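Local coordinates for protein orotidine 5'-phosphate decarboxylase (Streptomyces avermitilis, PDB 3V75) that probably catalyses the decarboxylation of orotidine 5'-phosphate to UMP, the last step of de novo UMP biosynthesis, at residues R38-V43 with E293-V298; A205-G210 with G215-V220. All coordinates share one frame; numbering follows the deposited sequence.

Contact 1 of 2, residues R38-V43 with E293-V298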
loop_
_atom_site.group_PDB
_atom_site.type_symbol
_atom_site.label_atom_id
_atom_site.label_comp_id
_atom_site.label_asym_id
_atom_site.label_seq_id
_atom_site.Cartn_x
_atom_site.Cartn_y
_atom_site.Cartn_z
ATOM N N ARG A 38 -11.401 -28.157 -2.396
ATOM C CA ARG A 38 -12.447 -27.356 -3.016
ATOM C C ARG A 38 -12.168 -27.031 -4.475
ATOM O O ARG A 38 -13.046 -26.483 -5.158
ATOM C CB ARG A 38 -12.648 -26.045 -2.241
ATOM C CG ARG A 38 -13.211 -26.257 -0.855
ATOM C CD ARG A 38 -13.532 -24.935 -0.219
ATOM N NE ARG A 38 -14.217 -25.106 1.066
ATOM C CZ ARG A 38 -14.807 -24.109 1.730
ATOM N NH1 ARG A 38 -14.802 -22.869 1.223
ATOM N NH2 ARG A 38 -15.433 -24.358 2.888
ATOM N N GLY A 39 -10.946 -27.313 -4.930
ATOM C CA GLY A 39 -10.560 -27.047 -6.311
ATOM C C GLY A 39 -9.621 -25.854 -6.401
ATOM O O GLY A 39 -9.609 -24.963 -5.518
ATOM N N PRO A 40 -8.810 -25.818 -7.461
ATOM C CA PRO A 40 -7.768 -24.793 -7.575
ATOM C C PRO A 40 -8.318 -23.461 -8.126
ATOM O O PRO A 40 -8.151 -23.140 -9.311
ATOM C CB PRO A 40 -6.747 -25.431 -8.533
ATOM C CG PRO A 40 -7.603 -26.321 -9.390
ATOM C CD PRO A 40 -8.701 -26.856 -8.494
ATOM N N LEU A 41 -8.896 -22.658 -7.251
ATOM C CA LEU A 41 -9.462 -21.402 -7.682
ATOM C C LEU A 41 -9.493 -20.400 -6.534
ATOM O O LEU A 41 -9.851 -20.749 -5.402
ATOM C CB LEU A 41 -10.895 -21.617 -8.190
ATOM C CG LEU A 41 -11.603 -20.357 -8.749
ATOM C CD1 LEU A 41 -10.882 -19.907 -9.974
ATOM C CD2 LEU A 41 -13.088 -20.615 -9.036
ATOM N N CYS A 42 -9.144 -19.155 -6.857
ATOM C CA CYS A 42 -9.334 -18.013 -5.974
ATOM C C CYS A 42 -10.276 -17.054 -6.690
ATOM O O CYS A 42 -10.070 -16.753 -7.869
ATOM C CB CYS A 42 -7.974 -17.321 -5.769
ATOM S SG CYS A 42 -8.047 -15.841 -4.761
ATOM N N VAL A 43 -11.305 -16.587 -5.996
ATOM C CA VAL A 43 -12.267 -15.664 -6.603
ATOM C C VAL A 43 -12.064 -14.292 -6.004
ATOM O O VAL A 43 -12.066 -14.137 -4.767
ATOM C CB VAL A 43 -13.729 -16.146 -6.400
ATOM C CG1 VAL A 43 -14.720 -15.095 -6.926
ATOM C CG2 VAL A 43 -13.951 -17.485 -7.099
ATOM N N GLU A 293 -12.198 -26.823 -14.662
ATOM C CA GLU A 293 -11.364 -26.738 -15.854
ATOM C C GLU A 293 -9.888 -26.610 -15.512
ATOM O O GLU A 293 -9.023 -27.177 -16.201
ATOM C CB GLU A 293 -11.757 -25.544 -16.701
ATOM C CG GLU A 293 -13.095 -25.745 -17.369
ATOM C CD GLU A 293 -13.526 -24.487 -18.154
ATOM O OE1 GLU A 293 -12.921 -23.388 -18.036
ATOM O OE2 GLU A 293 -14.554 -24.600 -18.853
ATOM N N ILE A 294 -9.591 -25.838 -14.467
ATOM C CA ILE A 294 -8.205 -25.700 -14.037
ATOM C C ILE A 294 -7.704 -27.041 -13.479
ATOM O O ILE A 294 -6.624 -27.498 -13.850
ATOM C CB ILE A 294 -8.056 -24.595 -12.998
ATOM C CG1 ILE A 294 -8.452 -23.249 -13.622
ATOM C CG2 ILE A 294 -6.603 -24.566 -12.469
ATOM C CD1 ILE A 294 -8.641 -22.121 -12.607
ATOM N N ARG A 295 -8.504 -27.689 -12.622
ATOM C CA ARG A 295 -8.148 -29.001 -12.082
ATOM C C ARG A 295 -7.805 -29.964 -13.207
ATOM O O ARG A 295 -6.786 -30.661 -13.167
ATOM C CB ARG A 295 -9.302 -29.574 -11.219
ATOM C CG ARG A 295 -8.940 -30.812 -10.376
ATOM C CD ARG A 295 -10.118 -31.796 -10.273
ATOM N NE ARG A 295 -10.496 -32.214 -11.626
ATOM C CZ ARG A 295 -9.922 -33.205 -12.329
ATOM N NH1 ARG A 295 -8.961 -33.976 -11.794
ATOM N NH2 ARG A 295 -10.344 -33.428 -13.555
ATOM N N ALA A 296 -8.659 -30.009 -14.229
ATOM C CA ALA A 296 -8.459 -30.926 -15.352
ATOM C C ALA A 296 -7.203 -30.569 -16.150
ATOM O O ALA A 296 -6.442 -31.455 -16.586
ATOM C CB ALA A 296 -9.650 -30.901 -16.245
ATOM N N ALA A 297 -6.958 -29.279 -16.359
ATOM C CA ALA A 297 -5.774 -28.896 -17.136
ATOM C C ALA A 297 -4.496 -29.317 -16.409
ATOM O O ALA A 297 -3.555 -29.840 -17.024
ATOM C CB ALA A 297 -5.761 -27.391 -17.405
ATOM N N VAL A 298 -4.458 -29.036 -15.111
ATOM C CA VAL A 298 -3.295 -29.341 -14.283
ATOM C C VAL A 298 -3.095 -30.853 -14.198
ATOM O O VAL A 298 -1.953 -31.329 -14.211
ATOM C CB VAL A 298 -3.428 -28.704 -12.879
ATOM C CG1 VAL A 298 -2.347 -29.272 -11.904
ATOM C CG2 VAL A 298 -3.377 -27.200 -12.970
#
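Pro40 lays its ring against the helix turn that carries Ile294 and Arg295. The contact is apolar, and no hydrogen bond joins the two segments. The proline CB leaves CA on the helix side. Pro40 CB lies 4.0 Å from Ile294 CG2. Pro40 CG, the atom that reaches furthest in, sits 3.7 Å from Ile294 CG2 and 3.6 Å from the backbone N of Arg295. Pro40 CD then turns to the other residue and meets Arg295 CB at 3.9 Å. The ring thus bridges two consecutive helical residues with its three methylene carbons.

The proline ring and the isoleucine lie alongside, pointing opposite ways. Ile294 uses both branches. CG2 rests on the proline ring, while Ile294 CD1 runs on to the proline carbonyl, 3.5 Å from Pro40 O. This follows from the torsions of Ile294: CG1 stands anti to the carbonyl carbon (chi1 -63°) and CD1 extends it nearly straight (chi2 167°). Ile294 CD1 also meets Leu41 CD1 at 4.1 Å, where the leucine chain runs square across it. Pro40 O is therefore packed against the two methyl groups of Ile294. The contact buries it, and it has no hydrogen-bond partner in the model.

Arg295 gives only the root of its side chain to the proline. The chain then bends away. Leu41 packs further on Ala287, Phe290 and Ala291 of helix 280-299 and on Val269.

Pro40 is the centre of an inverse gamma turn, with a weak bond from Leu41 N to Gly39 O. Gly39, with positive phi, is the first residue beyond helix 27-38. The turn leads into strand 42-45, so the contact packs the entry to the first strand of a TIM barrel against the last helix.

Contact 2 of 2, residues A205-G210 with G215-V220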
loop_
_atom_site.group_PDB
_atom_site.type_symbol
_atom_site.label_atom_id
_atom_site.label_comp_id
_atom_site.label_asym_id
_atom_site.label_seq_id
_atom_site.Cartn_x
_atom_site.Cartn_y
_atom_site.Cartn_z
ATOM N N ALA A 205 12.314 -18.332 -2.510
ATOM C CA ALA A 205 12.771 -19.722 -2.506
ATOM C C ALA A 205 13.552 -19.993 -1.221
ATOM O O ALA A 205 13.370 -21.051 -0.569
ATOM C CB ALA A 205 13.616 -20.036 -3.728
ATOM N N ALA A 206 14.376 -19.030 -0.811
ATOM C CA ALA A 206 15.150 -19.208 0.425
ATOM C C ALA A 206 14.212 -19.213 1.629
ATOM O O ALA A 206 14.390 -20.004 2.566
ATOM C CB ALA A 206 16.219 -18.137 0.573
ATOM N N GLU A 207 13.190 -18.366 1.589
ATOM C CA GLU A 207 12.232 -18.269 2.691
ATOM C C GLU A 207 11.482 -19.571 2.928
ATOM O O GLU A 207 11.124 -19.906 4.050
ATOM C CB GLU A 207 11.224 -17.142 2.430
ATOM C CG GLU A 207 10.553 -16.651 3.676
ATOM C CD GLU A 207 11.521 -15.846 4.547
ATOM O OE1 GLU A 207 12.018 -14.774 4.094
ATOM O OE2 GLU A 207 11.789 -16.264 5.690
ATOM N N ASN A 208 11.228 -20.294 1.837
ATOM C CA ASN A 208 10.403 -21.505 1.881
ATOM C C ASN A 208 11.208 -22.774 1.963
ATOM O O ASN A 208 10.621 -23.867 1.929
ATOM C CB ASN A 208 9.532 -21.599 0.603
ATOM C CG ASN A 208 8.526 -20.485 0.526
ATOM O OD1 ASN A 208 7.868 -20.164 1.550
ATOM N ND2 ASN A 208 8.404 -19.853 -0.646
ATOM N N ALA A 209 12.534 -22.675 2.011
ATOM C CA ALA A 209 13.386 -23.850 1.831
ATOM C C ALA A 209 12.982 -24.969 2.763
ATOM O O ALA A 209 12.904 -24.762 3.998
ATOM C CB ALA A 209 14.838 -23.499 2.078
ATOM N N GLY A 210 12.717 -26.145 2.197
ATOM C CA GLY A 210 12.421 -27.319 3.000
ATOM C C GLY A 210 11.016 -27.447 3.551
ATOM O O GLY A 210 10.713 -28.470 4.160
ATOM N N GLY A 215 5.592 -23.992 0.905
ATOM C CA GLY A 215 5.892 -22.910 1.827
ATOM C C GLY A 215 4.788 -21.863 1.877
ATOM O O GLY A 215 3.873 -21.853 1.039
ATOM N N SER A 216 4.893 -20.928 2.822
ATOM C CA SER A 216 3.860 -19.912 3.031
ATOM C C SER A 216 4.096 -18.586 2.340
ATOM O O SER A 216 3.237 -17.707 2.411
ATOM C CB SER A 216 3.668 -19.641 4.535
ATOM O OG SER A 216 3.226 -20.793 5.216
ATOM N N PHE A 217 5.254 -18.444 1.680
ATOM C CA PHE A 217 5.662 -17.150 1.137
ATOM C C PHE A 217 5.674 -17.209 -0.377
ATOM O O PHE A 217 6.511 -17.863 -0.987
ATOM C CB PHE A 217 6.977 -16.697 1.815
ATOM C CG PHE A 217 6.799 -16.599 3.307
ATOM C CD1 PHE A 217 6.105 -15.526 3.851
ATOM C CD2 PHE A 217 7.155 -17.645 4.138
ATOM C CE1 PHE A 217 5.827 -15.468 5.240
ATOM C CE2 PHE A 217 6.892 -17.583 5.525
ATOM C CZ PHE A 217 6.224 -16.495 6.056
ATOM N N GLY A 218 4.677 -16.550 -0.958
ATOM C CA GLY A 218 4.437 -16.678 -2.396
ATOM C C GLY A 218 4.733 -15.398 -3.130
ATOM O O GLY A 218 5.146 -14.387 -2.535
ATOM N N ALA A 219 4.542 -15.452 -4.452
ATOM C CA ALA A 219 4.767 -14.310 -5.340
ATOM C C ALA A 219 3.494 -14.026 -6.138
ATOM O O ALA A 219 2.740 -14.956 -6.450
ATOM C CB ALA A 219 5.901 -14.620 -6.335
ATOM N N VAL A 220 3.295 -12.764 -6.512
ATOM C CA VAL A 220 2.287 -12.415 -7.505
ATOM C C VAL A 220 2.977 -12.472 -8.882
ATOM O O VAL A 220 3.994 -11.797 -9.106
ATOM C CB VAL A 220 1.689 -11.017 -7.255
ATOM C CG1 VAL A 220 0.625 -10.721 -8.341
ATOM C CG2 VAL A 220 1.085 -10.969 -5.824
HETATM O O HOH W 1 7.348 -21.125 4.243
#
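Asn208 OD1 takes a bond from Phe217 N at 3.1 Å and another from a water at 2.9 Å. The Phe217 N-H comes in on a lone pair, in the carbonyl plane. The water in turn accepts from Ser216 N. On the other branch of the amide, Asn208 ND2 gives a nearly straight bond (173°) to Phe217 O at 2.8 Å, and a second to Ile235 O. The side-chain amide thus pairs with both backbone polar groups of Phe217, which fixes its rotation and which way round O and N face. Replacing Asn208 with an alanine would probably leave Phe217 N and O without these mates and open a gap beside Gly215. Gly215 packs its CA against Asn208 OD1 at 3.4 Å, close enough that the lack of a side chain matters.

Glu207 brings CG obliquely to Phe217 CD2, at 3.6 Å. With CG anti to the backbone N (chi1 -159°) and the chain bent at the next bond, CG lies against the ring and the carboxylate turns off to Tyr154 and Arg165. The phenyl ring also packs on Val161 and Ala164 of helix 158-167, Leu204 of helix 196-207 and Leu171 of strand 170-176. The contact ties the end of helix 196-207 to the start of strand 217-221.

How the contacts relate
Both contacts belong to the same closed parallel barrel of eight strands. Their centres lie about 21 Å apart, and their nearest atoms about 10 Å, so they do not touch. Contact 2 is nested inside the chain loop that contact 1 closes. Contact 1 brings the beginning and the end of the barrel's chain together: the way into strand 42-45, first in the order, and helix 280-299, which follows the last strand, 265-269. Contact 2 is local. It fastens a short helix-to-strand connection at the sixth strand, 217-221. Both lie where the chain enters a strand, at the face away from the C-terminal strand ends where TIM barrels carry their active site.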